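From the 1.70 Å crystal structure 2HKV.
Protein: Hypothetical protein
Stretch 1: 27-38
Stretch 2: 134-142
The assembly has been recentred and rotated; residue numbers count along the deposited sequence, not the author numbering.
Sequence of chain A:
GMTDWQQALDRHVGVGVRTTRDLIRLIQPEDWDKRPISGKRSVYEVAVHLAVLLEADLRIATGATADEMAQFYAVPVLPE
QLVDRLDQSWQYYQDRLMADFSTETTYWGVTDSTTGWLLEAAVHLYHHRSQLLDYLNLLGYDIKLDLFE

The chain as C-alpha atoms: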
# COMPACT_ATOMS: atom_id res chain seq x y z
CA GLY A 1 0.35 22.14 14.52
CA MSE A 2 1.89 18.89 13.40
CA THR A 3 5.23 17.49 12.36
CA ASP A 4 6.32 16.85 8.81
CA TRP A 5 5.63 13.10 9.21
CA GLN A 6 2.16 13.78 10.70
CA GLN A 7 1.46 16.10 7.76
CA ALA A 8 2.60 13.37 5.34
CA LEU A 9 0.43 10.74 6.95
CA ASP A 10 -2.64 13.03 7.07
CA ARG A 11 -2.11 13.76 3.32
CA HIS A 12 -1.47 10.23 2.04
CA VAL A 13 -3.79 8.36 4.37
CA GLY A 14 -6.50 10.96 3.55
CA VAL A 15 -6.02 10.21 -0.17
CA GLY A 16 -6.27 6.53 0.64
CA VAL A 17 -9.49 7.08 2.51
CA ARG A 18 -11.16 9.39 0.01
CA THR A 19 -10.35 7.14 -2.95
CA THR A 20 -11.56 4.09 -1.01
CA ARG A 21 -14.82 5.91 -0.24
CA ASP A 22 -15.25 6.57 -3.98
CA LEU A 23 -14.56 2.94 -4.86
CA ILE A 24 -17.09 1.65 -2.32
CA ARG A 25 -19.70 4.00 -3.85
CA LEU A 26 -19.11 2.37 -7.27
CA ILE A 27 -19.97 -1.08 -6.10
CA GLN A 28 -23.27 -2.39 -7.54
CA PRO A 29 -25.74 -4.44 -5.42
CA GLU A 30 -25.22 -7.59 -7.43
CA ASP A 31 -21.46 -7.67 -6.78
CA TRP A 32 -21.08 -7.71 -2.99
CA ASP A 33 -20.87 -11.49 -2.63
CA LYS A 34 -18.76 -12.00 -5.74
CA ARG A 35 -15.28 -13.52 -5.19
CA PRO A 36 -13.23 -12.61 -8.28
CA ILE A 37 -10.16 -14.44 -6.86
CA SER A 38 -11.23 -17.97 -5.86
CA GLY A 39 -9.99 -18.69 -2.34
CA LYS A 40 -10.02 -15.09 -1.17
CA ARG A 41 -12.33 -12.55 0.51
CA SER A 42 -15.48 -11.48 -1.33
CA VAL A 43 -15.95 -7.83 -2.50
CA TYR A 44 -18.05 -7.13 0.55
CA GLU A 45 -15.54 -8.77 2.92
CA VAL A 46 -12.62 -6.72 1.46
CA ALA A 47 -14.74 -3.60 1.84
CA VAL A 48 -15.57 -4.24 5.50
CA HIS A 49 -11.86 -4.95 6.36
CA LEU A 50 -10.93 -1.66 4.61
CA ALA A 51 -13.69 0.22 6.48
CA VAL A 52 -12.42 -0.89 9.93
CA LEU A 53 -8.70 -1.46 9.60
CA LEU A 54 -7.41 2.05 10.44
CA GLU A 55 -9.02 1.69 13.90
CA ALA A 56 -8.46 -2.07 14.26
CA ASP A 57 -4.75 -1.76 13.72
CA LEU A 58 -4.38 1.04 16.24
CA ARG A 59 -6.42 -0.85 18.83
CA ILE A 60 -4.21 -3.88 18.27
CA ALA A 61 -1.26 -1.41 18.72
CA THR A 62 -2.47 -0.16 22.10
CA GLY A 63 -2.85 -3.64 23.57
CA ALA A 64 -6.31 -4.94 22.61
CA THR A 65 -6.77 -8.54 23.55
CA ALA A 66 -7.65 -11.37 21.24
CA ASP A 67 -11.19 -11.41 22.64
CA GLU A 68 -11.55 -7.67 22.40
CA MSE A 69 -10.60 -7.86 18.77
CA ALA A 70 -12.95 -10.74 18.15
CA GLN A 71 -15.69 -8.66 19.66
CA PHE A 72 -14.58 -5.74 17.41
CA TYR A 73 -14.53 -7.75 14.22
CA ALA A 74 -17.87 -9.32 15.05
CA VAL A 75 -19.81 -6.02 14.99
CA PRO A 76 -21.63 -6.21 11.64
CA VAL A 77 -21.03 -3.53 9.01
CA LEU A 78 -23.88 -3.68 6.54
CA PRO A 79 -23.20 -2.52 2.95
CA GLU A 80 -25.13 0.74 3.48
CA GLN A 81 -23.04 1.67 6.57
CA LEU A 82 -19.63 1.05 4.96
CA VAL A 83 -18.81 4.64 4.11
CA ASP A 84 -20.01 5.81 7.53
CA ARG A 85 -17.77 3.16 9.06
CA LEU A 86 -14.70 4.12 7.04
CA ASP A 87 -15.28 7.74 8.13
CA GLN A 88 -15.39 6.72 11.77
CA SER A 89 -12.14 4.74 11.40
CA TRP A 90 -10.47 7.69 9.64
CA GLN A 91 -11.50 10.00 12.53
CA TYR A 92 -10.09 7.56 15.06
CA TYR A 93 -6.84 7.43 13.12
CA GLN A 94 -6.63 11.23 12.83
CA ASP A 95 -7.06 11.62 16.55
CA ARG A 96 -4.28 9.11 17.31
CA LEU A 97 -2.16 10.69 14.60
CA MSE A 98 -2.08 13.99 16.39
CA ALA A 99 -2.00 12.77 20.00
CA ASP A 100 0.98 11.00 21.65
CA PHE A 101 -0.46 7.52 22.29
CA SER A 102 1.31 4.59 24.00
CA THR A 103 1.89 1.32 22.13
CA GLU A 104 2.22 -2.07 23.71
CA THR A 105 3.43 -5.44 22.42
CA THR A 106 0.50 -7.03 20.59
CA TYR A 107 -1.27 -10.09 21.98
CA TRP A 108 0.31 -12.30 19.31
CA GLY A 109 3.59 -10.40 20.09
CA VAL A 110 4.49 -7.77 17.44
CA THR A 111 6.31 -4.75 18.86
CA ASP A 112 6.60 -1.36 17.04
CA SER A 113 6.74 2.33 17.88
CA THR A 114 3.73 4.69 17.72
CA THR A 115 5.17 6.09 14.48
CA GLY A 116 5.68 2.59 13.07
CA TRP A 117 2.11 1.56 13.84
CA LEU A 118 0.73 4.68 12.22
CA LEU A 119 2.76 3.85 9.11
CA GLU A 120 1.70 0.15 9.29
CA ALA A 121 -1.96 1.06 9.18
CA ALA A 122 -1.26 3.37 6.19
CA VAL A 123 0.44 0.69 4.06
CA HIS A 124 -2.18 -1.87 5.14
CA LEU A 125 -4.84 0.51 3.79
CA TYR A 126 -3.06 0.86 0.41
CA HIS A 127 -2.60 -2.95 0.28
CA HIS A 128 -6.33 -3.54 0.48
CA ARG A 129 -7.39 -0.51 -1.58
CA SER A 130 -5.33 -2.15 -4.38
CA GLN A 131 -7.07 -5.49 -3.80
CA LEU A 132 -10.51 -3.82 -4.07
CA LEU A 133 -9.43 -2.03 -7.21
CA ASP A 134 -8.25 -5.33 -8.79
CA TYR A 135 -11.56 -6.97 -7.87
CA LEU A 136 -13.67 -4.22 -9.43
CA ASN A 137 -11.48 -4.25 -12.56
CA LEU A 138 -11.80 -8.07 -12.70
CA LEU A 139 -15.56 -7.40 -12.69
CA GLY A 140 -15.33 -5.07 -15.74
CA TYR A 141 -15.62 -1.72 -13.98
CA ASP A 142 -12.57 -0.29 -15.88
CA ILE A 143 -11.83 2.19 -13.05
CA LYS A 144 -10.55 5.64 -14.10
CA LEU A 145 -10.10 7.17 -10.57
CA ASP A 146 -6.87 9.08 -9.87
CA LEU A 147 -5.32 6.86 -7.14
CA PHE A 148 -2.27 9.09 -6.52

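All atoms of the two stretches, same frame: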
# COMPACT_ATOMS: atom_id res chain seq x y z
N ILE A 27 -19.63 0.30 -6.13
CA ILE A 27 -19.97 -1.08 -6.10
C ILE A 27 -21.49 -1.26 -6.30
O ILE A 27 -22.29 -0.59 -5.65
CB ILE A 27 -19.51 -1.76 -4.80
CG1 ILE A 27 -17.97 -1.64 -4.63
CG2 ILE A 27 -20.04 -3.24 -4.79
CD1 ILE A 27 -17.43 -2.20 -3.30
N GLN A 28 -21.87 -2.14 -7.22
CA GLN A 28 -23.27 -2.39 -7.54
C GLN A 28 -23.80 -3.47 -6.62
O GLN A 28 -23.07 -4.38 -6.26
CB GLN A 28 -23.39 -2.84 -9.00
CG GLN A 28 -22.72 -1.91 -10.03
CD GLN A 28 -22.31 -2.65 -11.30
N PRO A 29 -25.11 -3.45 -6.31
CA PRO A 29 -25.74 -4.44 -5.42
C PRO A 29 -25.39 -5.87 -5.74
O PRO A 29 -25.13 -6.65 -4.85
CB PRO A 29 -27.25 -4.28 -5.70
CG PRO A 29 -27.33 -3.40 -6.97
CD PRO A 29 -26.13 -2.53 -6.86
N GLU A 30 -25.42 -6.21 -7.02
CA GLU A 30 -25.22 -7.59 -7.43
C GLU A 30 -23.85 -8.14 -7.06
O GLU A 30 -23.68 -9.33 -6.95
CB GLU A 30 -25.46 -7.77 -8.96
CG GLU A 30 -24.63 -6.83 -9.91
CD GLU A 30 -25.41 -5.64 -10.53
OE1 GLU A 30 -26.66 -5.66 -10.56
OE2 GLU A 30 -24.76 -4.68 -11.02
N ASP A 31 -22.87 -7.26 -6.82
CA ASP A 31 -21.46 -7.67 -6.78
C ASP A 31 -20.87 -7.96 -5.39
O ASP A 31 -19.72 -8.44 -5.29
CB ASP A 31 -20.62 -6.58 -7.48
CG ASP A 31 -20.86 -6.55 -9.00
OD1 ASP A 31 -21.24 -7.61 -9.58
OD2 ASP A 31 -20.67 -5.48 -9.61
N TRP A 32 -21.62 -7.64 -4.34
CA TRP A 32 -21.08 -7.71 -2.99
C TRP A 32 -20.61 -9.10 -2.60
O TRP A 32 -19.61 -9.25 -1.91
CB TRP A 32 -22.11 -7.22 -1.98
CG TRP A 32 -22.36 -5.75 -2.02
CD1 TRP A 32 -23.51 -5.12 -2.47
CD2 TRP A 32 -21.50 -4.72 -1.57
NE1 TRP A 32 -23.39 -3.77 -2.33
CE2 TRP A 32 -22.16 -3.48 -1.81
CE3 TRP A 32 -20.23 -4.70 -1.01
CZ2 TRP A 32 -21.60 -2.26 -1.46
CZ3 TRP A 32 -19.67 -3.47 -0.69
CH2 TRP A 32 -20.36 -2.27 -0.91
N ASP A 33 -21.32 -10.14 -2.99
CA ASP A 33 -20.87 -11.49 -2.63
C ASP A 33 -19.96 -12.17 -3.65
O ASP A 33 -19.54 -13.31 -3.44
CB ASP A 33 -22.09 -12.41 -2.38
CG ASP A 33 -22.81 -12.04 -1.10
OD1 ASP A 33 -22.10 -11.79 -0.09
OD2 ASP A 33 -24.07 -11.96 -1.12
N LYS A 34 -19.68 -11.48 -4.75
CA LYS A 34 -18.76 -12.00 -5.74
C LYS A 34 -17.34 -12.17 -5.14
O LYS A 34 -16.88 -11.35 -4.32
CB LYS A 34 -18.72 -11.09 -6.99
CG LYS A 34 -19.97 -11.16 -7.88
CD LYS A 34 -19.58 -11.42 -9.37
CE LYS A 34 -20.75 -11.36 -10.39
NZ LYS A 34 -21.94 -10.45 -10.07
N ARG A 35 -16.68 -13.25 -5.56
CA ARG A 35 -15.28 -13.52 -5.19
C ARG A 35 -14.48 -13.69 -6.46
O ARG A 35 -14.34 -14.80 -6.96
CB ARG A 35 -15.16 -14.82 -4.36
CG ARG A 35 -16.06 -14.83 -3.14
CD ARG A 35 -15.97 -16.15 -2.33
NE ARG A 35 -16.09 -15.86 -0.90
CZ ARG A 35 -17.22 -15.51 -0.29
NH1 ARG A 35 -18.38 -15.41 -0.96
NH2 ARG A 35 -17.21 -15.24 1.02
N PRO A 36 -13.97 -12.58 -7.02
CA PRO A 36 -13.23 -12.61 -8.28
C PRO A 36 -11.94 -13.43 -8.21
O PRO A 36 -11.47 -13.87 -9.23
CB PRO A 36 -12.90 -11.12 -8.53
CG PRO A 36 -13.79 -10.33 -7.64
CD PRO A 36 -14.06 -11.22 -6.46
N ILE A 37 -11.33 -13.58 -7.03
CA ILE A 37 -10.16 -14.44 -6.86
C ILE A 37 -10.54 -15.62 -5.97
O ILE A 37 -10.65 -15.48 -4.75
CB ILE A 37 -8.98 -13.67 -6.21
CG1 ILE A 37 -8.75 -12.34 -6.92
CG2 ILE A 37 -7.72 -14.52 -6.19
CD1 ILE A 37 -7.42 -11.70 -6.60
N SER A 38 -10.76 -16.78 -6.59
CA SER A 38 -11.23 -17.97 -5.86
C SER A 38 -10.26 -18.26 -4.74
O SER A 38 -9.06 -18.20 -4.95
CB SER A 38 -11.37 -19.19 -6.80
OG SER A 38 -10.12 -19.82 -7.03
N ASP A 134 -8.42 -4.15 -7.92
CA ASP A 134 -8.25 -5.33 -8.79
C ASP A 134 -9.56 -6.12 -8.92
O ASP A 134 -9.90 -6.57 -10.00
CB ASP A 134 -7.19 -6.28 -8.26
CG ASP A 134 -5.79 -5.74 -8.39
OD1 ASP A 134 -5.57 -4.76 -9.15
OD2 ASP A 134 -4.89 -6.35 -7.71
N TYR A 135 -10.29 -6.27 -7.82
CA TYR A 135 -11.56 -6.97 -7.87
C TYR A 135 -12.54 -6.27 -8.81
O TYR A 135 -13.20 -6.93 -9.61
CB TYR A 135 -12.23 -7.00 -6.51
CG TYR A 135 -11.75 -8.05 -5.53
CD1 TYR A 135 -10.54 -8.70 -5.69
CD2 TYR A 135 -12.51 -8.36 -4.41
CE1 TYR A 135 -10.08 -9.62 -4.75
CE2 TYR A 135 -12.09 -9.29 -3.49
CZ TYR A 135 -10.88 -9.93 -3.67
OH TYR A 135 -10.46 -10.85 -2.73
N LEU A 136 -12.69 -4.96 -8.64
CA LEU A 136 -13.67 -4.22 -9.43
C LEU A 136 -13.26 -4.26 -10.90
O LEU A 136 -14.07 -4.49 -11.76
CB LEU A 136 -13.86 -2.78 -8.91
CG LEU A 136 -14.51 -2.65 -7.53
CD1 LEU A 136 -14.79 -1.14 -7.20
CD2 LEU A 136 -15.73 -3.50 -7.28
N ASN A 137 -11.96 -4.12 -11.18
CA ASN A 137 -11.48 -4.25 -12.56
C ASN A 137 -11.65 -5.66 -13.14
O ASN A 137 -11.99 -5.83 -14.32
CB ASN A 137 -10.03 -3.81 -12.66
CG ASN A 137 -9.88 -2.29 -12.67
OD1 ASN A 137 -10.74 -1.57 -13.17
ND2 ASN A 137 -8.78 -1.83 -12.11
N LEU A 138 -11.45 -6.69 -12.32
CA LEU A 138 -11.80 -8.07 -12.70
C LEU A 138 -13.28 -8.20 -13.08
O LEU A 138 -13.66 -8.99 -13.94
CB LEU A 138 -11.52 -9.05 -11.57
CG LEU A 138 -10.04 -9.50 -11.44
CD1 LEU A 138 -9.75 -10.18 -10.10
CD2 LEU A 138 -9.68 -10.40 -12.54
N LEU A 139 -14.13 -7.38 -12.44
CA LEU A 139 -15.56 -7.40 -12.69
C LEU A 139 -15.97 -6.45 -13.82
O LEU A 139 -17.14 -6.19 -14.00
CB LEU A 139 -16.31 -7.11 -11.39
CG LEU A 139 -16.24 -8.20 -10.30
CD1 LEU A 139 -16.76 -7.69 -8.92
CD2 LEU A 139 -16.98 -9.46 -10.72
N GLY A 140 -15.01 -5.91 -14.57
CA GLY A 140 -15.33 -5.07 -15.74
C GLY A 140 -15.64 -3.62 -15.45
O GLY A 140 -16.15 -2.93 -16.31
N TYR A 141 -15.30 -3.10 -14.28
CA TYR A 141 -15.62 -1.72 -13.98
C TYR A 141 -14.67 -0.72 -14.68
O TYR A 141 -14.97 0.47 -14.77
CB TYR A 141 -15.52 -1.46 -12.48
CG TYR A 141 -16.66 -1.97 -11.61
CD1 TYR A 141 -16.99 -3.32 -11.57
CD2 TYR A 141 -17.36 -1.10 -10.79
CE1 TYR A 141 -18.03 -3.79 -10.74
CE2 TYR A 141 -18.38 -1.54 -9.96
CZ TYR A 141 -18.71 -2.90 -9.93
OH TYR A 141 -19.72 -3.33 -9.10
N ASP A 142 -13.48 -1.16 -15.11
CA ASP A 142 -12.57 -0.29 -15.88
C ASP A 142 -12.35 1.05 -15.15
O ASP A 142 -12.59 2.14 -15.70
CB ASP A 142 -13.17 -0.07 -17.30
CG ASP A 142 -12.22 0.67 -18.24
OD1 ASP A 142 -11.08 1.00 -17.84
OD2 ASP A 142 -12.63 0.90 -19.40

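The contact buries 545 Å², summed over both sides, and combines one polar cluster with apolar contacts; Ile27, Asp31, Ile37, Tyr135 and Leu136 are buried. The polar cluster centres on the Tyr141 hydroxyl. Tyr141 adopts chi1 m (-76°), its CA-to-CB bond points toward stretch 1, and the ring's length carries OH between the backbone N of Gln28 and the carboxylate of Asp31. Gln28 N donates to Tyr141 OH (3.1 Å, N-H...O angle 166°, nearly linear), and Tyr141 OH donates to Asp31 OD2 at 2.4 Å, a very short bond. The hydroxyl thus both accepts and donates. The CA-to-CB bond of Asp31, at chi1 -70° (m), also points toward stretch 2; its OD1 accepts a 3.0 Å hydrogen bond from Lys34 NZ, part of a salt bridge, so both carboxylate oxygens are engaged. Lys34 reaches back with chi2 off-well at -128°, and its aliphatic CD lies 3.5 Å from Leu139 CD2. Beside the hydroxyl, Ile27 (m, t) packs CG1 against Leu136 CD2 at 3.9 Å.

Pro36 anchors a separate apolar patch. Its CD sits 4.0 Å from the centroid of the Tyr135 ring (chi1 m, -81°), 17° off the normal, a CH-pi contact over the face that suits a compact, rigid ring. Pro36 CB meets Leu138 CD1 at 3.6 Å; Leu136, Leu138 and Leu139 are all m, t. Ile37, also m, t, places CG1 3.7 Å from Tyr135 CE1.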